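Local coordinates for beta-lactamase (PDB 6N36), which probably hydrolyses beta-lactam antibiotics, opening the four-membered amide ring with a metal centre of two zinc ions, at residues Thr34-Met39 and Pro225-Tyr230; Ala18-Phe23 and Lys234-Gly239; Tyr178-Ala183 and Leu221-His226; Leu50-Val55 and Tyr86-Ala91. All coordinates share one frame; numbering follows the deposited sequence.

Overall arrangement
All four contacts lie in one metallo-beta-lactamase fold, and three of them meet at a zinc ion. Along the chain contact 4 (50-55 with 86-91) closes first and contact 3 (178-183 with 221-226) follows in series; contact 4 is also nested inside the loop closed by contact 1 (34-39 with 225-230), and contact 2 (18-23 with 234-239) encloses the rest. Contacts 3 and 4, with centres about 17 Å apart, bring His226 and the Asp87-His88 pair to the same zinc from the five-stranded and seven-stranded sheets. Contact 1 lies about 11 Å from each, centre to centre, and shares Pro225 and His226 with contact 3. Contact 2 packs farther from the metal.

Contact 1: residues Thr34-Met39 and Pro225-Tyr230; sequences TYDLGM and PHAGQY. With ZN (zinc ion), chain B.
The zinc site supplies the centre of this contact: His226, a ligand of one of the two zinc ions, is gripped from behind by Asp36. Asp36 CG, anti to its backbone N (chi1 -170°), brings the carboxylate to the imidazole. His226 ND1 donates to Asp36 OD2 over 2.7 Å, almost straight at 175°, and the oxygen lies in the ring plane. On the carboxylate the bond arrives from the syn side but 31° out of plane. With ND1 thus occupied, NE2 faces the metal at 2.1 Å from the zinc ion, and ring rotation is restrained from both ends. This second-shell carboxylate-histidine-zinc arrangement may make the imidazole a stronger electron donor to the metal. Asp87 and His88 bind the same ion, together with a water. The Leu37 side chain runs beside that of His226, its CD2 3.4 Å from CE1, obliquely to the ring. The backbones add a single bridge between Leu37 and His226: Ala227 N donates to Asp36 O at 2.9 Å, and Gly38 N to Pro225 O at the same length. Asp36 OD1 takes only a weak bond from Ala227 N, but a water donates to it at 2.6 Å and in turn accepts from Gly228 N.

Contact 2: residues Ala18-Phe23 and Lys234-Gly239; sequences ADYQPF and KKHQPG
The two segments run nearly at right angles, 83° between the directions from Tyr20 CA to Phe23 CA and from His236 CA to Gly239 CA, and the backbones stay apart, with the CA atoms of Gln21 and Pro238 6.2 Å from each other. Side chains therefore carry the contact, and His236 lies at its middle. Its ring stacks face to face on Phe23, centroids 3.7 Å apart and planes 14° from parallel, with CE1 placed over the centre of the phenyl face. The two side chains meet tip to tip: CG of His236 is anti to its backbone N, while Phe23 carries CG between its backbone N and carbonyl carbon (chi1 68°). At the edge of the imidazole, near its plane, Tyr20 OH forms a 2.9 Å hydrogen bond with His236 ND1, in which either atom could be the donor. A water 2.6 Å from Tyr20 OH donates to His236 O, so the phenol is linked to both ring and backbone of one residue. Pro238 crosses Tyr20 at about a right angle, CG 3.9 Å from CE1. Tyr31 meets the Phe23 ring as well, and His233 meets Tyr20. This is an aromatic cluster, with an imidazole-phenyl stack inside it, that packs the segment following helix 232-235 against the start of edge strand 23-26.

Contact 3: residues Tyr178-Ala183 and Leu221-His226; sequences YKVLIA and LWLAPH. With ZN (zinc ion), chain B.
Val180, Leu181 and Ile182 pair in parallel with Leu221, Trp222 and Leu223, and the tight part of the contact is this backbone ladder with the side chains packed along it. Leu221 N donates to Lys179 O, Leu181 N to Leu221 O (2.9 Å), Leu223 N to Leu181 O, and Ala183 N to Leu223 O. Trp222 CA lies only 3.1 Å from Leu181 O, a CA-H...O contact within the same ladder. Past the last bridge, Pro225 CD comes to 3.1 Å from Ala183 O. Tyr178 CD2 meets Leu221 CD1 at 3.8 Å, obliquely to the phenol ring, and Arg176 makes a cation-pi contact with that ring. On one face Ile182, with CG1 anti to the carbonyl carbon (chi1 -60°), carries CD1 to 4.0 Å from Leu223 CB; on the other the CB atoms of Leu181 and Trp222 are 4.3 Å apart. The loose side is at partly exposed Lys179, which leads its amine away from strand 221-223 to a salt bridge with Asp170. Strand 177-182, helix 203-215 and strand 221-223 form a beta-alpha-beta unit, and the loop leaving its second strand delivers zinc ligand His226.

Contact 4: residues Leu50-Val55 and Tyr86-Ala91; sequences LINTGV and YDHVGA. With ZN (zinc ion), chain B.
Thr53 holds OG1 between its backbone N and carbonyl carbon (chi1 75°), which points the hydroxyl at the turn after His88; Asp87 has CG in the corresponding position (chi1 57°) and His88 keeps CG anti to its carbonyl carbon, turns that bring Asp87 OD2 and His88 NE2 to the same zinc ion. Thr53 OG1 receives Ala91 N at 3.0 Å and donates to Gly54 O, so one hydroxyl serves both chain segments. Between the backbones, Thr53 N donates to His88 O at 2.9 Å, and a weak bond runs from Gly90 N to Gly54 O. Gly54 CA approaches Asp87 O to 3.2 Å in a CA-H...O contact.

The zinc ligands hang from this frame. Asp87 OD2 and His88 NE2 each lie 2.1 Å from the ion, which His226 and a water also bind. His88 ND1, on the other side of the imidazole, donates to a water at 2.8 Å; the water sits in the ring plane and itself donates to Thr53 O, a second-shell link that should help fix the ring's rotation. Asn52 runs alongside His88, its amide plane turned 42° from the ring and its OD1 3.8 Å from CB; that oxygen accepts from Thr82 N and bonds Thr81 OG1.

His85 lies just before Asp87 and His88 in the metallo-beta-lactamase HxHxDH motif, whose His83 packs edge-to-face with the His88 ring. The contact sits where strand 48-51 ends and helix 86-89 runs on to helix 92-99, with helix 58-69 against Thr53 and Ala91 and helix 14-17 against Val55 and Asp87.

Contact 1: residues Thr34-Met39 and Pro225-Tyr230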
# COMPACT_ATOMS: atom_id res chain seq x y z
N THR A 34 3.91 3.97 -10.36
CA THR A 34 4.02 5.20 -11.16
C THR A 34 4.97 6.18 -10.46
O THR A 34 5.64 5.85 -9.47
CB THR A 34 2.63 5.77 -11.39
OG1 THR A 34 2.06 6.09 -10.12
CG2 THR A 34 1.74 4.84 -12.17
N TYR A 35 5.08 7.40 -11.01
CA TYR A 35 5.96 8.40 -10.36
C TYR A 35 5.57 8.53 -8.88
O TYR A 35 6.47 8.66 -8.07
CB TYR A 35 5.91 9.73 -11.12
CG TYR A 35 6.93 10.74 -10.65
CD1 TYR A 35 8.22 10.73 -11.16
CD2 TYR A 35 6.61 11.69 -9.71
CE1 TYR A 35 9.18 11.63 -10.72
CE2 TYR A 35 7.56 12.58 -9.23
CZ TYR A 35 8.85 12.55 -9.75
OH TYR A 35 9.80 13.42 -9.29
N ASP A 36 4.28 8.60 -8.55
CA ASP A 36 3.84 8.84 -7.16
C ASP A 36 3.33 7.55 -6.52
O ASP A 36 3.47 7.42 -5.27
CB ASP A 36 2.79 9.95 -7.05
CG ASP A 36 2.57 10.31 -5.60
OD1 ASP A 36 3.58 10.68 -4.93
OD2 ASP A 36 1.42 10.19 -5.14
N LEU A 37 2.62 6.71 -7.25
CA LEU A 37 1.88 5.59 -6.56
C LEU A 37 2.73 4.33 -6.52
O LEU A 37 3.08 3.73 -7.56
CB LEU A 37 0.56 5.32 -7.27
CG LEU A 37 -0.46 6.44 -7.24
CD1 LEU A 37 -1.72 6.01 -7.94
CD2 LEU A 37 -0.75 6.88 -5.81
N GLY A 38 2.95 3.87 -5.30
CA GLY A 38 3.78 2.71 -5.00
C GLY A 38 2.99 1.43 -5.25
O GLY A 38 1.92 1.25 -4.69
N MET A 39 3.54 0.56 -6.07
CA MET A 39 2.99 -0.76 -6.45
C MET A 39 4.19 -1.67 -6.39
O MET A 39 5.22 -1.31 -6.96
CB MET A 39 2.37 -0.81 -7.83
CG MET A 39 1.29 0.22 -7.98
SD MET A 39 0.71 0.39 -9.67
CE MET A 39 0.44 2.18 -9.66
N PRO A 225 3.09 3.98 0.15
CA PRO A 225 2.24 4.00 -1.02
C PRO A 225 2.38 5.27 -1.87
O PRO A 225 1.93 5.20 -2.99
CB PRO A 225 0.83 3.90 -0.45
CG PRO A 225 0.99 3.20 0.86
CD PRO A 225 2.29 3.76 1.39
N HIS A 226 2.88 6.36 -1.31
CA HIS A 226 3.09 7.61 -2.05
C HIS A 226 4.57 7.96 -1.99
O HIS A 226 5.13 8.01 -0.90
CB HIS A 226 2.23 8.74 -1.48
CG HIS A 226 0.78 8.57 -1.78
ND1 HIS A 226 0.21 8.97 -3.01
CD2 HIS A 226 -0.21 8.01 -1.06
CE1 HIS A 226 -1.08 8.69 -2.98
NE2 HIS A 226 -1.37 8.09 -1.82
N ALA A 227 5.14 8.35 -3.13
CA ALA A 227 6.58 8.64 -3.23
C ALA A 227 6.99 9.71 -2.20
O ALA A 227 8.11 9.61 -1.69
CB ALA A 227 6.84 9.16 -4.64
N GLY A 228 6.19 10.74 -2.02
CA GLY A 228 6.58 11.88 -1.16
C GLY A 228 6.68 11.46 0.30
O GLY A 228 7.42 12.12 1.08
N GLN A 229 5.96 10.41 0.71
CA GLN A 229 5.94 9.97 2.12
C GLN A 229 7.31 9.44 2.52
O GLN A 229 7.63 9.52 3.71
CB GLN A 229 4.83 8.93 2.33
CG GLN A 229 3.49 9.63 2.28
CD GLN A 229 2.33 8.70 2.37
OE1 GLN A 229 2.41 7.54 1.95
NE2 GLN A 229 1.23 9.29 2.86
N TYR A 230 8.08 8.86 1.60
CA TYR A 230 9.40 8.24 1.90
C TYR A 230 10.48 8.84 1.01
O TYR A 230 11.56 8.28 1.03
CB TYR A 230 9.36 6.72 1.83
CG TYR A 230 9.09 6.10 0.49
CD1 TYR A 230 7.86 6.19 -0.14
CD2 TYR A 230 10.08 5.38 -0.16
CE1 TYR A 230 7.59 5.57 -1.35
CE2 TYR A 230 9.84 4.78 -1.39
CZ TYR A 230 8.59 4.87 -1.99
OH TYR A 230 8.31 4.29 -3.20
ZN ZN B . -3.25 7.33 -1.41
O HOH W 1 5.94 5.56 -4.74
O HOH W 2 3.56 11.97 -2.69
O HOH W 3 -3.42 7.59 0.58

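Contact 2: residues Ala18-Phe23 and Lys234-Gly239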
# COMPACT_ATOMS: atom_id res chain seq x y z
N ALA A 18 1.67 9.20 -14.04
CA ALA A 18 2.96 9.45 -14.74
C ALA A 18 3.79 8.16 -14.74
O ALA A 18 3.96 7.53 -13.69
CB ALA A 18 3.74 10.57 -14.11
N ASP A 19 4.36 7.81 -15.87
CA ASP A 19 5.17 6.57 -15.98
C ASP A 19 6.45 6.75 -15.17
O ASP A 19 6.92 7.88 -14.91
CB ASP A 19 5.42 6.21 -17.43
CG ASP A 19 5.76 4.76 -17.69
OD1 ASP A 19 5.78 3.94 -16.72
OD2 ASP A 19 6.05 4.46 -18.84
N TYR A 20 6.97 5.62 -14.70
CA TYR A 20 8.25 5.55 -13.99
C TYR A 20 8.90 4.22 -14.36
O TYR A 20 8.17 3.21 -14.34
CB TYR A 20 8.00 5.75 -12.50
CG TYR A 20 9.28 5.97 -11.74
CD1 TYR A 20 9.88 7.22 -11.75
CD2 TYR A 20 9.93 4.95 -11.08
CE1 TYR A 20 11.08 7.44 -11.09
CE2 TYR A 20 11.12 5.15 -10.41
CZ TYR A 20 11.70 6.41 -10.41
OH TYR A 20 12.90 6.67 -9.82
N GLN A 21 10.21 4.22 -14.55
CA GLN A 21 11.01 3.03 -14.92
C GLN A 21 10.94 2.03 -13.77
O GLN A 21 11.39 2.35 -12.68
CB GLN A 21 12.46 3.47 -15.18
CG GLN A 21 13.38 2.37 -15.69
CD GLN A 21 14.77 2.81 -16.15
OE1 GLN A 21 15.72 2.05 -16.06
NE2 GLN A 21 14.91 4.04 -16.60
N PRO A 22 10.43 0.81 -13.96
CA PRO A 22 10.43 -0.14 -12.85
C PRO A 22 11.86 -0.56 -12.51
O PRO A 22 12.79 -0.51 -13.32
CB PRO A 22 9.62 -1.32 -13.38
CG PRO A 22 9.80 -1.24 -14.86
CD PRO A 22 9.86 0.24 -15.18
N PHE A 23 12.03 -1.03 -11.28
CA PHE A 23 13.36 -1.38 -10.81
C PHE A 23 13.30 -2.35 -9.65
O PHE A 23 12.31 -2.41 -8.93
CB PHE A 23 14.13 -0.11 -10.43
CG PHE A 23 13.64 0.65 -9.22
CD1 PHE A 23 12.57 1.53 -9.28
CD2 PHE A 23 14.19 0.39 -7.97
CE1 PHE A 23 12.15 2.22 -8.15
CE2 PHE A 23 13.80 1.11 -6.85
CZ PHE A 23 12.73 1.98 -6.92
N LYS A 234 14.23 11.37 -3.97
CA LYS A 234 15.54 11.81 -3.40
C LYS A 234 16.44 10.61 -3.16
O LYS A 234 17.69 10.81 -3.13
CB LYS A 234 15.33 12.66 -2.15
CG LYS A 234 14.73 14.03 -2.45
CD LYS A 234 14.41 14.84 -1.19
CE LYS A 234 14.13 16.29 -1.49
NZ LYS A 234 12.72 16.54 -1.85
N LYS A 235 15.89 9.40 -3.01
CA LYS A 235 16.65 8.17 -2.69
C LYS A 235 17.07 7.42 -3.96
O LYS A 235 18.00 6.59 -3.89
CB LYS A 235 15.78 7.28 -1.81
CG LYS A 235 15.63 7.82 -0.41
CD LYS A 235 14.55 7.12 0.42
CE LYS A 235 14.53 7.65 1.83
NZ LYS A 235 13.40 7.11 2.63
N HIS A 236 16.36 7.63 -5.06
CA HIS A 236 16.46 6.77 -6.26
C HIS A 236 16.22 7.61 -7.50
O HIS A 236 15.31 8.41 -7.50
CB HIS A 236 15.47 5.61 -6.18
CG HIS A 236 15.56 4.75 -7.38
ND1 HIS A 236 14.71 4.89 -8.45
CD2 HIS A 236 16.43 3.76 -7.70
CE1 HIS A 236 15.02 4.01 -9.37
NE2 HIS A 236 16.09 3.29 -8.95
N GLN A 237 17.07 7.42 -8.50
CA GLN A 237 16.87 7.97 -9.86
C GLN A 237 16.89 6.82 -10.85
O GLN A 237 17.60 5.84 -10.65
CB GLN A 237 18.02 8.90 -10.22
CG GLN A 237 17.99 10.19 -9.42
CD GLN A 237 16.80 11.04 -9.78
OE1 GLN A 237 16.58 11.41 -10.93
NE2 GLN A 237 16.01 11.39 -8.79
N PRO A 238 16.12 6.93 -11.95
CA PRO A 238 16.15 5.93 -13.03
C PRO A 238 17.58 5.57 -13.46
O PRO A 238 18.39 6.48 -13.67
CB PRO A 238 15.32 6.62 -14.11
CG PRO A 238 14.34 7.45 -13.32
CD PRO A 238 15.19 8.02 -12.22
N GLY A 239 17.88 4.27 -13.57
CA GLY A 239 19.19 3.77 -13.99
C GLY A 239 20.18 3.65 -12.85
O GLY A 239 21.29 3.18 -13.07
O HOH W 4 13.39 9.18 -9.28
O HOH W 5 16.27 1.94 -12.66

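Contact 3: residues Tyr178-Ala183 and Leu221-His226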
# COMPACT_ATOMS: atom_id res chain seq x y z
N TYR A 178 17.37 -8.63 4.02
CA TYR A 178 16.80 -7.33 4.46
C TYR A 178 15.34 -7.51 4.91
O TYR A 178 14.53 -8.18 4.21
CB TYR A 178 16.82 -6.28 3.35
CG TYR A 178 18.16 -5.92 2.78
CD1 TYR A 178 18.69 -6.61 1.71
CD2 TYR A 178 18.87 -4.84 3.30
CE1 TYR A 178 19.94 -6.26 1.21
CE2 TYR A 178 20.10 -4.48 2.80
CZ TYR A 178 20.65 -5.20 1.76
OH TYR A 178 21.87 -4.83 1.30
N LYS A 179 15.04 -6.95 6.07
CA LYS A 179 13.63 -6.89 6.53
C LYS A 179 13.02 -5.59 6.00
O LYS A 179 13.57 -4.49 6.24
CB LYS A 179 13.52 -6.92 8.06
CG LYS A 179 12.08 -7.07 8.54
CD LYS A 179 11.96 -7.30 10.03
CE LYS A 179 12.54 -8.62 10.49
NZ LYS A 179 11.80 -9.76 9.92
N VAL A 180 12.00 -5.74 5.17
CA VAL A 180 11.37 -4.61 4.49
C VAL A 180 10.01 -4.35 5.13
O VAL A 180 9.24 -5.31 5.39
CB VAL A 180 11.20 -4.93 3.00
CG1 VAL A 180 10.56 -3.77 2.27
CG2 VAL A 180 12.53 -5.29 2.35
N LEU A 181 9.72 -3.08 5.31
CA LEU A 181 8.38 -2.61 5.71
C LEU A 181 7.80 -1.82 4.53
O LEU A 181 8.44 -0.85 4.08
CB LEU A 181 8.52 -1.73 6.94
CG LEU A 181 7.23 -0.97 7.33
CD1 LEU A 181 6.16 -1.94 7.79
CD2 LEU A 181 7.51 0.05 8.44
N ILE A 182 6.63 -2.24 4.09
CA ILE A 182 5.79 -1.41 3.19
C ILE A 182 4.75 -0.78 4.14
O ILE A 182 3.85 -1.50 4.63
CB ILE A 182 5.14 -2.24 2.08
CG1 ILE A 182 6.18 -2.95 1.19
CG2 ILE A 182 4.19 -1.35 1.28
CD1 ILE A 182 7.14 -2.07 0.49
N ALA A 183 4.99 0.48 4.47
CA ALA A 183 4.32 1.21 5.56
C ALA A 183 3.14 1.99 5.04
O ALA A 183 3.36 2.86 4.17
CB ALA A 183 5.27 2.16 6.24
N LEU A 221 14.68 -1.73 5.71
CA LEU A 221 14.33 -0.85 4.57
C LEU A 221 12.84 -0.51 4.68
O LEU A 221 12.10 -1.35 5.13
CB LEU A 221 14.58 -1.57 3.25
CG LEU A 221 15.93 -2.25 3.07
CD1 LEU A 221 16.00 -2.86 1.67
CD2 LEU A 221 17.07 -1.25 3.29
N TRP A 222 12.44 0.66 4.21
CA TRP A 222 10.99 0.98 4.16
C TRP A 222 10.61 1.70 2.89
O TRP A 222 11.39 2.51 2.42
CB TRP A 222 10.51 1.72 5.41
CG TRP A 222 10.93 3.16 5.55
CD1 TRP A 222 12.16 3.65 5.91
CD2 TRP A 222 10.08 4.31 5.39
NE1 TRP A 222 12.13 5.02 5.93
CE2 TRP A 222 10.86 5.45 5.64
CE3 TRP A 222 8.72 4.47 5.08
CZ2 TRP A 222 10.34 6.75 5.57
CZ3 TRP A 222 8.21 5.74 5.05
CH2 TRP A 222 9.01 6.86 5.27
N LEU A 223 9.36 1.48 2.48
CA LEU A 223 8.74 2.22 1.37
C LEU A 223 7.28 2.42 1.78
O LEU A 223 6.85 1.90 2.78
CB LEU A 223 8.87 1.49 0.03
CG LEU A 223 10.31 1.28 -0.48
CD1 LEU A 223 10.87 -0.01 0.06
CD2 LEU A 223 10.37 1.28 -1.98
N ALA A 224 6.59 3.23 1.03
CA ALA A 224 5.20 3.61 1.35
C ALA A 224 4.42 3.79 0.05
O ALA A 224 4.99 3.76 -1.03
CB ALA A 224 5.22 4.88 2.18
N PRO A 225 3.09 3.98 0.15
CA PRO A 225 2.24 4.00 -1.02
C PRO A 225 2.38 5.27 -1.87
O PRO A 225 1.93 5.20 -2.99
CB PRO A 225 0.83 3.90 -0.45
CG PRO A 225 0.99 3.20 0.86
CD PRO A 225 2.29 3.76 1.39
N HIS A 226 2.88 6.36 -1.31
CA HIS A 226 3.09 7.61 -2.05
C HIS A 226 4.57 7.96 -1.99
O HIS A 226 5.13 8.01 -0.90
CB HIS A 226 2.23 8.74 -1.48
CG HIS A 226 0.78 8.57 -1.78
ND1 HIS A 226 0.21 8.97 -3.01
CD2 HIS A 226 -0.21 8.01 -1.06
CE1 HIS A 226 -1.08 8.69 -2.98
NE2 HIS A 226 -1.37 8.09 -1.82
ZN ZN B . -3.25 7.33 -1.41
O HOH W 3 -3.42 7.59 0.58

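Contact 4: residues Leu50-Val55 and Tyr86-Ala91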
# COMPACT_ATOMS: atom_id res chain seq x y z
N LEU A 50 1.38 -9.07 -5.59
CA LEU A 50 1.28 -7.61 -5.93
C LEU A 50 0.69 -6.87 -4.75
O LEU A 50 -0.38 -7.27 -4.28
CB LEU A 50 0.38 -7.44 -7.14
CG LEU A 50 0.12 -5.97 -7.52
CD1 LEU A 50 1.38 -5.32 -8.04
CD2 LEU A 50 -1.05 -5.89 -8.51
N ILE A 51 1.39 -5.83 -4.29
CA ILE A 51 0.85 -4.91 -3.27
C ILE A 51 0.49 -3.60 -3.98
O ILE A 51 1.38 -2.89 -4.41
CB ILE A 51 1.84 -4.67 -2.13
CG1 ILE A 51 2.28 -5.98 -1.46
CG2 ILE A 51 1.19 -3.72 -1.14
CD1 ILE A 51 3.41 -5.80 -0.46
N ASN A 52 -0.81 -3.35 -4.04
CA ASN A 52 -1.47 -2.13 -4.59
C ASN A 52 -1.52 -2.12 -6.11
O ASN A 52 -0.64 -2.65 -6.80
CB ASN A 52 -0.83 -0.83 -4.13
CG ASN A 52 -1.02 -0.54 -2.65
OD1 ASN A 52 -1.92 -1.11 -2.01
ND2 ASN A 52 -0.15 0.31 -2.10
N THR A 53 -2.56 -1.48 -6.59
CA THR A 53 -2.62 -0.91 -7.97
C THR A 53 -2.47 0.59 -7.86
O THR A 53 -2.14 1.11 -6.81
CB THR A 53 -3.86 -1.35 -8.75
OG1 THR A 53 -5.00 -0.64 -8.25
CG2 THR A 53 -4.10 -2.84 -8.73
N GLY A 54 -2.64 1.30 -8.98
CA GLY A 54 -2.91 2.73 -8.94
C GLY A 54 -4.39 2.99 -9.17
O GLY A 54 -5.23 2.22 -8.77
N VAL A 55 -4.70 4.03 -9.91
CA VAL A 55 -6.09 4.36 -10.27
C VAL A 55 -6.55 3.43 -11.38
O VAL A 55 -5.73 2.68 -11.96
CB VAL A 55 -6.22 5.84 -10.68
CG1 VAL A 55 -5.90 6.75 -9.51
CG2 VAL A 55 -5.35 6.13 -11.89
N TYR A 86 -9.31 4.57 -3.78
CA TYR A 86 -9.30 4.34 -5.23
C TYR A 86 -7.91 4.52 -5.87
O TYR A 86 -7.73 4.03 -7.00
CB TYR A 86 -10.35 5.23 -5.91
CG TYR A 86 -9.99 6.68 -6.01
CD1 TYR A 86 -10.26 7.56 -4.97
CD2 TYR A 86 -9.45 7.20 -7.18
CE1 TYR A 86 -10.01 8.91 -5.08
CE2 TYR A 86 -9.23 8.56 -7.32
CZ TYR A 86 -9.51 9.42 -6.26
OH TYR A 86 -9.26 10.75 -6.36
N ASP A 87 -7.01 5.27 -5.27
CA ASP A 87 -5.63 5.45 -5.82
C ASP A 87 -4.75 4.22 -5.54
O ASP A 87 -3.64 4.14 -6.11
CB ASP A 87 -4.99 6.75 -5.33
CG ASP A 87 -4.90 6.91 -3.83
OD1 ASP A 87 -5.80 6.34 -3.11
OD2 ASP A 87 -3.96 7.66 -3.37
N HIS A 88 -5.17 3.26 -4.71
CA HIS A 88 -4.41 2.04 -4.40
C HIS A 88 -5.14 0.76 -4.81
O HIS A 88 -4.48 -0.31 -4.83
CB HIS A 88 -4.02 1.97 -2.92
CG HIS A 88 -3.35 3.25 -2.52
ND1 HIS A 88 -2.11 3.63 -3.01
CD2 HIS A 88 -3.82 4.28 -1.78
CE1 HIS A 88 -1.86 4.87 -2.55
NE2 HIS A 88 -2.90 5.26 -1.76
N VAL A 89 -6.46 0.84 -5.09
CA VAL A 89 -7.23 -0.35 -5.55
C VAL A 89 -8.04 -0.04 -6.81
O VAL A 89 -8.88 -0.87 -7.18
CB VAL A 89 -8.14 -0.91 -4.45
CG1 VAL A 89 -7.32 -1.43 -3.28
CG2 VAL A 89 -9.23 0.06 -4.02
N GLY A 90 -7.79 1.08 -7.49
CA GLY A 90 -8.61 1.49 -8.64
C GLY A 90 -8.57 0.48 -9.77
O GLY A 90 -9.56 0.43 -10.53
N ALA A 91 -7.49 -0.28 -9.93
CA ALA A 91 -7.42 -1.30 -11.01
C ALA A 91 -7.47 -2.70 -10.43
O ALA A 91 -7.15 -3.67 -11.15
CB ALA A 91 -6.18 -1.10 -11.84
ZN ZN B . -3.25 7.33 -1.41
O HOH W 6 -0.54 2.61 -5.07
O HOH W 3 -3.42 7.59 0.58